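Local coordinates for protein alcohol dehydrogenase YqhD (Escherichia coli, PDB 4QGS) that reduces a broad range of short-chain aldehydes to alcohols with NADPH, using one zinc ion per subunit, at residues A258-Q261 against A262-L266; L315-Y318 against A319-W323; V57-Q60 against V61-A64. All blocks are in the same frame, centred on the assembly; numbering follows the deposited sequence.

Contact 1: residues A258-Q261 against A262-L266; sequences AATQ and AENGL. Unlike the reference sequence in segment 262-266: Glu263 (reference Leu).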
ATOM      1  N   ALA A 258      -4.078  12.037  -2.524  1.00 15.27           N
ATOM      2  CA  ALA A 258      -3.488  11.960  -1.189  1.00 16.96           C
ATOM      3  C   ALA A 258      -2.947  10.562  -0.884  1.00 17.12           C
ATOM      4  O   ALA A 258      -1.833  10.421  -0.364  1.00 17.37           O
ATOM      5  CB  ALA A 258      -4.503  12.377  -0.121  1.00 17.09           C
ATOM      6  N   ALA A 259      -3.741   9.530  -1.184  1.00 15.85           N
ATOM      7  CA  ALA A 259      -3.343   8.160  -0.904  1.00 17.14           C
ATOM      8  C   ALA A 259      -2.117   7.789  -1.727  1.00 17.35           C
ATOM      9  O   ALA A 259      -1.221   7.079  -1.264  1.00 19.95           O
ATOM     10  CB  ALA A 259      -4.527   7.191  -1.189  1.00 16.28           C
ATOM     11  N   THR A 260      -2.059   8.298  -2.951  1.00 16.33           N
ATOM     12  CA  THR A 260      -0.914   8.042  -3.799  1.00 17.08           C
ATOM     13  C   THR A 260       0.344   8.630  -3.181  1.00 19.77           C
ATOM     14  O   THR A 260       1.386   7.993  -3.194  1.00 20.81           O
ATOM     15  CB  THR A 260      -1.127   8.603  -5.216  1.00 19.99           C
ATOM     16  OG1 THR A 260      -2.218   7.902  -5.823  1.00 21.66           O
ATOM     17  CG2 THR A 260       0.112   8.398  -6.064  1.00 23.23           C
ATOM     18  N   GLN A 261       0.248   9.826  -2.611  1.00 16.11           N
ATOM     19  CA  GLN A 261       1.421  10.414  -1.959  1.00 18.75           C
ATOM     20  C   GLN A 261       1.796   9.646  -0.687  1.00 20.86           C
ATOM     21  O   GLN A 261       2.975   9.489  -0.382  1.00 22.36           O
ATOM     22  CB  GLN A 261       1.180  11.894  -1.660  1.00 18.29           C
ATOM     23  CG  GLN A 261       0.999  12.719  -2.929  1.00 16.65           C
ATOM     24  CD  GLN A 261       2.245  12.655  -3.809  1.00 21.25           C
ATOM     25  OE1 GLN A 261       3.350  12.841  -3.330  1.00 33.07           O
ATOM     26  NE2 GLN A 261       2.061  12.363  -5.085  1.00 34.91           N
ATOM     27  N   ALA A 262       0.800   9.139   0.036  1.00 19.39           N
ATOM     28  CA  ALA A 262       1.070   8.369   1.256  1.00 20.64           C
ATOM     29  C   ALA A 262       1.882   7.110   0.944  1.00 30.29           C
ATOM     30  O   ALA A 262       2.688   6.656   1.758  1.00 22.49           O
ATOM     31  CB  ALA A 262      -0.245   8.004   1.956  1.00 21.53           C
ATOM     32  N   GLU A 263       1.700   6.566  -0.253  1.00 30.30           N
ATOM     33  CA  GLU A 263       2.427   5.368  -0.687  1.00 32.07           C
ATOM     34  C   GLU A 263       3.691   5.615  -1.544  1.00 36.65           C
ATOM     35  O   GLU A 263       4.250   4.668  -2.075  1.00 57.90           O
ATOM     36  CB  GLU A 263       1.467   4.490  -1.488  1.00 37.58           C
ATOM     37  CG  GLU A 263       0.855   3.341  -0.738  1.00 42.39           C
ATOM     38  CD  GLU A 263      -0.387   3.744   0.024  1.00 35.16           C
ATOM     39  OE1 GLU A 263      -0.437   3.507   1.251  1.00 38.78           O
ATOM     40  OE2 GLU A 263      -1.318   4.283  -0.607  1.00 42.27           O
ATOM     41  N   ASN A 264       4.168   6.855  -1.651  1.00 40.72           N
ATOM     42  CA  ASN A 264       4.961   7.257  -2.824  1.00 45.89           C
ATOM     43  C   ASN A 264       6.494   7.518  -2.674  1.00 50.39           C
ATOM     44  O   ASN A 264       7.256   7.189  -3.573  1.00 57.36           O
ATOM     45  CB  ASN A 264       4.278   8.484  -3.426  1.00 45.23           C
ATOM     46  CG  ASN A 264       4.836   8.886  -4.789  1.00 61.51           C
ATOM     47  OD1 ASN A 264       6.030   8.916  -4.999  1.00 57.41           O
ATOM     48  ND2 ASN A 264       3.943   9.149  -5.733  1.00 69.33           N
ATOM     49  N   GLY A 265       6.962   8.108  -1.578  1.00 40.69           N
ATOM     50  CA  GLY A 265       8.403   8.243  -1.366  1.00 43.05           C
ATOM     51  C   GLY A 265       8.976   9.567  -0.858  1.00 35.16           C
ATOM     52  O   GLY A 265       9.939   9.577  -0.072  1.00 31.41           O
ATOM     53  N   LEU A 266       8.398  10.679  -1.302  1.00 31.76           N
ATOM     54  CA  LEU A 266       8.833  11.992  -0.844  1.00 25.16           C
ATOM     55  C   LEU A 266       8.728  12.129   0.683  1.00 28.73           C
ATOM     56  O   LEU A 266       9.656  12.608   1.328  1.00 26.44           O
ATOM     57  CB  LEU A 266       8.013  13.080  -1.538  1.00 35.28           C
ATOM     58  CG  LEU A 266       8.497  14.527  -1.604  1.00 39.63           C
ATOM     59  CD1 LEU A 266       9.975  14.610  -1.923  1.00 31.37           C
ATOM     60  CD2 LEU A 266       7.686  15.279  -2.654  1.00 48.50           C
TER
HETATM   61  O   HOH W   1       5.364  10.870  -0.674  1.00 27.90           O
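Ala262 N donates to Ala258 O at 3.0 Å, and Glu263 N repeats the i+4 step to Ala259 O. Together they form the last regular turn of helix 249-262 in the all-helical C-terminal domain of this iron-containing alcohol dehydrogenase relative. Beyond it the spacing tightens: Asn264 N bonds Gln261 O, three residues back, at 3.2 Å. The carbonyl angle there is only 112°, with the donor standing well above the carbonyl plane, a sign that the chain is leaving the helix. Glu263 N makes a second, weak bond to Thr260 O. Gln261 O is gripped twice, for water 1 also donates to it at 2.8 Å and weakly accepts Gly265 N, carrying the helix end into the loop. Gly265 takes a positive phi, at which a CB would collide with the carbonyl O of Asn264.

Glu263, where the reference sequence has leucine, bends its chain back along the helix end. Its OE2 comes to 2.9 Å from Ala259 O, but both are acceptors and no hydrogen bond joins them. The same side chain touches His209, which with Asp205, His278 and His292 holds the zinc ion, so the helix end borders the metal site. Small residues line the buried flank: Ala259 and Ala262 lie against Ala206 of helix 196-211, and Ala258 meets helix 222-244. Thr260 OG1 turns back to Met256 O, leaving CG2 to face Asn264 ND2 at 3.9 Å. With CG anti to the backbone N (chi1 -170°), Asn264 sends its amide alongside Gln261, the two pointing the same way with planes 28° apart and Gln261 NE2 3.8 Å from Asn264 ND2.

Contact 2: residues L315-Y318 against A319-W323; sequences LLQY and AERVW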
ATOM      1  N   LEU A 315       4.303  13.128  18.404  1.00 18.08           N
ATOM      2  CA  LEU A 315       2.891  13.028  18.791  1.00 17.93           C
ATOM      3  C   LEU A 315       2.312  14.404  19.114  1.00 20.24           C
ATOM      4  O   LEU A 315       1.181  14.708  18.759  1.00 18.80           O
ATOM      5  CB  LEU A 315       2.726  12.083  19.985  1.00 20.12           C
ATOM      6  CG  LEU A 315       2.737  10.606  19.607  1.00 18.85           C
ATOM      7  CD1 LEU A 315       3.014   9.740  20.843  1.00 18.02           C
ATOM      8  CD2 LEU A 315       1.382  10.234  18.969  1.00 16.29           C
ATOM      9  N   LEU A 316       3.095  15.253  19.781  1.00 17.96           N
ATOM     10  CA  LEU A 316       2.628  16.598  20.088  1.00 17.62           C
ATOM     11  C   LEU A 316       2.545  17.468  18.835  1.00 19.60           C
ATOM     12  O   LEU A 316       1.643  18.303  18.695  1.00 22.05           O
ATOM     13  CB  LEU A 316       3.563  17.260  21.119  1.00 20.88           C
ATOM     14  CG  LEU A 316       3.502  16.633  22.510  1.00 21.06           C
ATOM     15  CD1 LEU A 316       4.671  17.145  23.355  1.00 23.53           C
ATOM     16  CD2 LEU A 316       2.188  16.957  23.174  1.00 26.76           C
ATOM     17  N   GLN A 317       3.489  17.278  17.920  1.00 19.35           N
ATOM     18  CA  GLN A 317       3.463  18.024  16.662  1.00 19.79           C
ATOM     19  C   GLN A 317       2.246  17.606  15.840  1.00 21.26           C
ATOM     20  O   GLN A 317       1.545  18.439  15.272  1.00 19.19           O
ATOM     21  CB  GLN A 317       4.755  17.814  15.858  1.00 17.87           C
ATOM     22  CG  GLN A 317       4.807  18.661  14.573  1.00 21.25           C
ATOM     23  CD  GLN A 317       6.183  18.678  13.923  1.00 19.98           C
ATOM     24  OE1 GLN A 317       7.196  18.460  14.585  1.00 22.67           O
ATOM     25  NE2 GLN A 317       6.222  18.931  12.616  1.00 18.36           N
ATOM     26  N   TYR A 318       2.004  16.301  15.795  1.00 16.98           N
ATOM     27  CA  TYR A 318       0.847  15.735  15.115  1.00 16.78           C
ATOM     28  C   TYR A 318      -0.440  16.292  15.708  1.00 15.95           C
ATOM     29  O   TYR A 318      -1.343  16.706  14.977  1.00 17.38           O
ATOM     30  CB  TYR A 318       0.915  14.205  15.219  1.00 18.74           C
ATOM     31  CG  TYR A 318      -0.331  13.412  14.874  1.00 18.12           C
ATOM     32  CD1 TYR A 318      -0.700  13.206  13.553  1.00 18.88           C
ATOM     33  CD2 TYR A 318      -1.084  12.802  15.869  1.00 22.25           C
ATOM     34  CE1 TYR A 318      -1.823  12.440  13.224  1.00 20.87           C
ATOM     35  CE2 TYR A 318      -2.213  12.028  15.556  1.00 19.96           C
ATOM     36  CZ  TYR A 318      -2.576  11.863  14.231  1.00 20.49           C
ATOM     37  OH  TYR A 318      -3.681  11.106  13.905  1.00 19.38           O
ATOM     38  N   ALA A 319      -0.504  16.348  17.034  1.00 19.69           N
ATOM     39  CA  ALA A 319      -1.708  16.822  17.717  1.00 20.95           C
ATOM     40  C   ALA A 319      -2.015  18.265  17.344  1.00 20.44           C
ATOM     41  O   ALA A 319      -3.158  18.614  17.071  1.00 22.74           O
ATOM     42  CB  ALA A 319      -1.557  16.688  19.211  1.00 21.10           C
ATOM     43  N   GLU A 320      -0.981  19.098  17.320  1.00 18.83           N
ATOM     44  CA  GLU A 320      -1.146  20.504  16.976  1.00 20.04           C
ATOM     45  C   GLU A 320      -1.404  20.728  15.480  1.00 20.19           C
ATOM     46  O   GLU A 320      -2.368  21.405  15.102  1.00 22.10           O
ATOM     47  CB  GLU A 320       0.101  21.282  17.422  1.00 24.29           C
ATOM     48  CG  GLU A 320       0.027  22.770  17.187  1.00 27.85           C
ATOM     49  CD  GLU A 320       1.198  23.498  17.825  1.00 41.34           C
ATOM     50  OE1 GLU A 320       1.474  23.248  19.016  1.00 40.58           O
ATOM     51  OE2 GLU A 320       1.845  24.307  17.135  1.00 52.34           O
ATOM     52  N   ARG A 321      -0.561  20.144  14.631  1.00 19.33           N
ATOM     53  CA  ARG A 321      -0.589  20.421  13.190  1.00 18.80           C
ATOM     54  C   ARG A 321      -1.747  19.744  12.468  1.00 21.07           C
ATOM     55  O   ARG A 321      -2.292  20.295  11.518  1.00 20.23           O
ATOM     56  CB  ARG A 321       0.720  19.980  12.528  1.00 18.33           C
ATOM     57  CG  ARG A 321       1.975  20.762  12.965  1.00 18.45           C
ATOM     58  CD  ARG A 321       2.158  22.024  12.151  1.00 20.95           C
ATOM     59  NE  ARG A 321       3.330  22.782  12.602  1.00 22.63           N
ATOM     60  CZ  ARG A 321       4.552  22.645  12.098  1.00 23.52           C
ATOM     61  NH1 ARG A 321       4.780  21.775  11.129  1.00 17.92           N
ATOM     62  NH2 ARG A 321       5.559  23.387  12.570  1.00 21.72           N
ATOM     63  N   VAL A 322      -2.115  18.548  12.910  1.00 18.75           N
ATOM     64  CA  VAL A 322      -3.154  17.800  12.201  1.00 19.29           C
ATOM     65  C   VAL A 322      -4.520  17.937  12.891  1.00 20.84           C
ATOM     66  O   VAL A 322      -5.545  18.043  12.222  1.00 24.94           O
ATOM     67  CB  VAL A 322      -2.745  16.318  12.063  1.00 18.36           C
ATOM     68  CG1 VAL A 322      -3.880  15.467  11.480  1.00 18.61           C
ATOM     69  CG2 VAL A 322      -1.495  16.201  11.190  1.00 18.60           C
ATOM     70  N   TRP A 323      -4.539  17.956  14.222  1.00 20.14           N
ATOM     71  CA  TRP A 323      -5.814  17.971  14.951  1.00 21.20           C
ATOM     72  C   TRP A 323      -6.138  19.289  15.667  1.00 22.54           C
ATOM     73  O   TRP A 323      -7.158  19.395  16.346  1.00 25.95           O
ATOM     74  CB  TRP A 323      -5.841  16.825  15.970  1.00 21.31           C
ATOM     75  CG  TRP A 323      -5.931  15.483  15.325  1.00 22.73           C
ATOM     76  CD1 TRP A 323      -4.928  14.568  15.174  1.00 22.44           C
ATOM     77  CD2 TRP A 323      -7.092  14.913  14.714  1.00 18.86           C
ATOM     78  NE1 TRP A 323      -5.399  13.459  14.508  1.00 21.00           N
ATOM     79  CE2 TRP A 323      -6.725  13.651  14.208  1.00 20.76           C
ATOM     80  CE3 TRP A 323      -8.410  15.354  14.536  1.00 21.99           C
ATOM     81  CZ2 TRP A 323      -7.629  12.809  13.557  1.00 19.87           C
ATOM     82  CZ3 TRP A 323      -9.306  14.527  13.879  1.00 22.27           C
ATOM     83  CH2 TRP A 323      -8.908  13.267  13.397  1.00 20.51           C
TER
HETATM   84  O   HOH W   2       3.754  20.841  19.070  1.00 48.80           O
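Tyr318 and Trp323 lie side by side on one flank of the helix, joined twice. Trp323 NE1 donates to Tyr318 OH at 3.0 Å along an almost straight line (175°) in the indole plane, while the indole edge turns to the phenol face in an offset edge-to-face pair, planes 81° apart. Trp323 CD1 sits over the rim of that face, 3.7 Å from Tyr318 CZ. With CG anti to the backbone N (chi1 166°) the phenol projects outward from the helix, leaning only slightly toward the C-terminal end, where Tyr318 CD1 also meets Val322 CG2 at 3.9 Å. Thr341 OG1 gives Tyr318 OH a second partner. This is i to i+4 and i+5 packing within helix 312-323 of the C-terminal helical domain, clasped between helices 222-244 and 330-347. A phenylalanine in place of Tyr318 would probably leave the indole N-H and Thr341 without their shared oxygen. Ala319, whose CB lies 3.4 Å from Leu315 O, turns its small side to Ala337. On another flank, Gln317 runs out extended until NE2 lies 3.5 Å from Arg321 NH1. Glu229 receives both groups, by hydrogen bond and by salt bridge.

Contact 3: residues V57-Q60 against V61-A64; sequences VLDQ and VLDA
Gln60 O takes two donors, Ala64 N at 2.9 Å and water 3 at 3.0 Å. The same water donates to Asp63 OD1 at 2.9 Å, so it links a helix carbonyl to a carboxylate one turn on. Asp63 is brought to it by a chi1 of 171°, which carries its CG back beside its own carbonyl carbon. The segments are the two halves of helix 57-64, part of the beta-alpha-beta crossover from strand 42-46 to its parallel neighbour 69-73 in the nucleotide-binding N-terminal domain. Val61, Leu62 and Asp63 each bond the carbonyl four residues back, giving together with Ala64 an unbroken run of i+4 bonds.

On the flank turned to the sheet, the two leucines cross at an angle, Leu62 CD1 reaching Leu58 CG at 4.1 Å. Leu62 CG also presses on Leu58 O at 3.3 Å, covering the carbonyl that its own backbone N-H bonds. Both leucines rest on Ile45 of strand 42-46 and on Glu72 of strand 69-73, and Val61 packs on Ile45, Leu101 and Val103.

Farther out, Gln60 extends to a hydrogen bond between OE1 and Tyr190 OH, and Val57 leans on the same tyrosine and comes close to Thr149. Tyr190 and Thr149 both bind NADP(+), consistent with the helix backing part of the cofactor site. The C-terminal end is tied by Arg34, whose NH2 donates to Ala64 O. Within the helix, the branch of Val61 that lies beside its backbone N, CG2, comes to 3.4 Å from Val57 O.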
ATOM      1  N   VAL A  57     -14.140  -0.992 -17.035  1.00 27.83           N
ATOM      2  CA  VAL A  57     -12.794  -0.406 -17.097  1.00 27.00           C
ATOM      3  C   VAL A  57     -11.915  -1.116 -18.126  1.00 25.58           C
ATOM      4  O   VAL A  57     -11.194  -0.465 -18.891  1.00 25.98           O
ATOM      5  CB  VAL A  57     -12.085  -0.437 -15.721  1.00 23.45           C
ATOM      6  CG1 VAL A  57     -10.586  -0.161 -15.875  1.00 27.30           C
ATOM      7  CG2 VAL A  57     -12.706   0.590 -14.792  1.00 27.93           C
ATOM      8  N   LEU A  58     -11.962  -2.442 -18.138  1.00 21.83           N
ATOM      9  CA  LEU A  58     -11.175  -3.202 -19.099  1.00 23.63           C
ATOM     10  C   LEU A  58     -11.602  -2.866 -20.525  1.00 26.35           C
ATOM     11  O   LEU A  58     -10.758  -2.747 -21.416  1.00 26.35           O
ATOM     12  CB  LEU A  58     -11.301  -4.700 -18.863  1.00 26.77           C
ATOM     13  CG  LEU A  58     -10.474  -5.534 -19.840  1.00 27.92           C
ATOM     14  CD1 LEU A  58      -8.980  -5.203 -19.717  1.00 29.60           C
ATOM     15  CD2 LEU A  58     -10.740  -7.018 -19.625  1.00 34.95           C
ATOM     16  N   ASP A  59     -12.906  -2.710 -20.738  1.00 24.60           N
ATOM     17  CA  ASP A  59     -13.404  -2.307 -22.052  1.00 27.41           C
ATOM     18  C   ASP A  59     -12.871  -0.933 -22.471  1.00 29.42           C
ATOM     19  O   ASP A  59     -12.605  -0.700 -23.657  1.00 28.40           O
ATOM     20  CB  ASP A  59     -14.936  -2.302 -22.077  1.00 31.85           C
ATOM     21  CG  ASP A  59     -15.529  -3.706 -22.097  1.00 38.03           C
ATOM     22  OD1 ASP A  59     -14.849  -4.657 -22.540  1.00 35.58           O
ATOM     23  OD2 ASP A  59     -16.695  -3.851 -21.683  1.00 39.58           O
ATOM     24  N   GLN A  60     -12.705  -0.023 -21.511  1.00 25.06           N
ATOM     25  CA  GLN A  60     -12.148   1.296 -21.834  1.00 23.51           C
ATOM     26  C   GLN A  60     -10.688   1.179 -22.225  1.00 23.81           C
ATOM     27  O   GLN A  60     -10.231   1.888 -23.118  1.00 24.23           O
ATOM     28  CB  GLN A  60     -12.296   2.287 -20.672  1.00 20.85           C
ATOM     29  CG  GLN A  60     -13.721   2.777 -20.438  1.00 28.35           C
ATOM     30  CD  GLN A  60     -13.806   3.929 -19.448  1.00 28.66           C
ATOM     31  OE1 GLN A  60     -12.819   4.614 -19.184  1.00 27.69           O
ATOM     32  NE2 GLN A  60     -14.994   4.145 -18.894  1.00 30.98           N
ATOM     33  N   VAL A  61      -9.956   0.288 -21.560  1.00 23.32           N
ATOM     34  CA  VAL A  61      -8.566   0.054 -21.924  1.00 22.96           C
ATOM     35  C   VAL A  61      -8.483  -0.547 -23.329  1.00 22.51           C
ATOM     36  O   VAL A  61      -7.700  -0.092 -24.164  1.00 22.67           O
ATOM     37  CB  VAL A  61      -7.860  -0.866 -20.906  1.00 25.37           C
ATOM     38  CG1 VAL A  61      -6.435  -1.160 -21.358  1.00 22.57           C
ATOM     39  CG2 VAL A  61      -7.863  -0.203 -19.534  1.00 20.95           C
ATOM     40  N   LEU A  62      -9.310  -1.551 -23.593  1.00 22.96           N
ATOM     41  CA  LEU A  62      -9.330  -2.193 -24.906  1.00 22.55           C
ATOM     42  C   LEU A  62      -9.687  -1.185 -25.997  1.00 24.52           C
ATOM     43  O   LEU A  62      -9.047  -1.159 -27.055  1.00 24.62           O
ATOM     44  CB  LEU A  62     -10.306  -3.374 -24.911  1.00 22.64           C
ATOM     45  CG  LEU A  62      -9.863  -4.535 -24.020  1.00 24.41           C
ATOM     46  CD1 LEU A  62     -10.951  -5.589 -23.924  1.00 29.79           C
ATOM     47  CD2 LEU A  62      -8.559  -5.154 -24.525  1.00 22.71           C
ATOM     48  N   ASP A  63     -10.672  -0.332 -25.733  1.00 23.20           N
ATOM     49  CA  ASP A  63     -11.036   0.714 -26.696  1.00 26.75           C
ATOM     50  C   ASP A  63      -9.906   1.715 -26.928  1.00 27.54           C
ATOM     51  O   ASP A  63      -9.658   2.125 -28.063  1.00 26.75           O
ATOM     52  CB  ASP A  63     -12.292   1.465 -26.244  1.00 26.89           C
ATOM     53  CG  ASP A  63     -12.568   2.694 -27.092  1.00 36.22           C
ATOM     54  OD1 ASP A  63     -12.111   3.800 -26.724  1.00 42.70           O
ATOM     55  OD2 ASP A  63     -13.225   2.555 -28.142  1.00 39.77           O
ATOM     56  N   ALA A  64      -9.215   2.108 -25.861  1.00 20.36           N
ATOM     57  CA  ALA A  64      -8.122   3.064 -25.990  1.00 21.17           C
ATOM     58  C   ALA A  64      -7.012   2.522 -26.881  1.00 23.62           C
ATOM     59  O   ALA A  64      -6.319   3.291 -27.557  1.00 23.34           O
ATOM     60  CB  ALA A  64      -7.560   3.425 -24.616  1.00 21.66           C
TER
HETATM   61  O   HOH W   3     -11.334   4.509 -24.050  1.00 33.92           O

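Followed from the N terminus, contact 3 comes first, then contact 1, then contact 2; each spans about a turn or two of continuous chain, so none closes a long loop, and they run in series without nesting or crossing. Contact 3 sets a crossover helix on the parallel sheet of the cofactor-binding domain. Contact 1 ends a helix of the C-terminal domain beside the zinc, about 26 Å from contact 3 between centres. Contact 2 lies on the far side of that helical domain, its centre about 44 Å from that of contact 3. Helix 222-244 connects the later two, touching both, though their own nearest atoms stay about 12 Å apart.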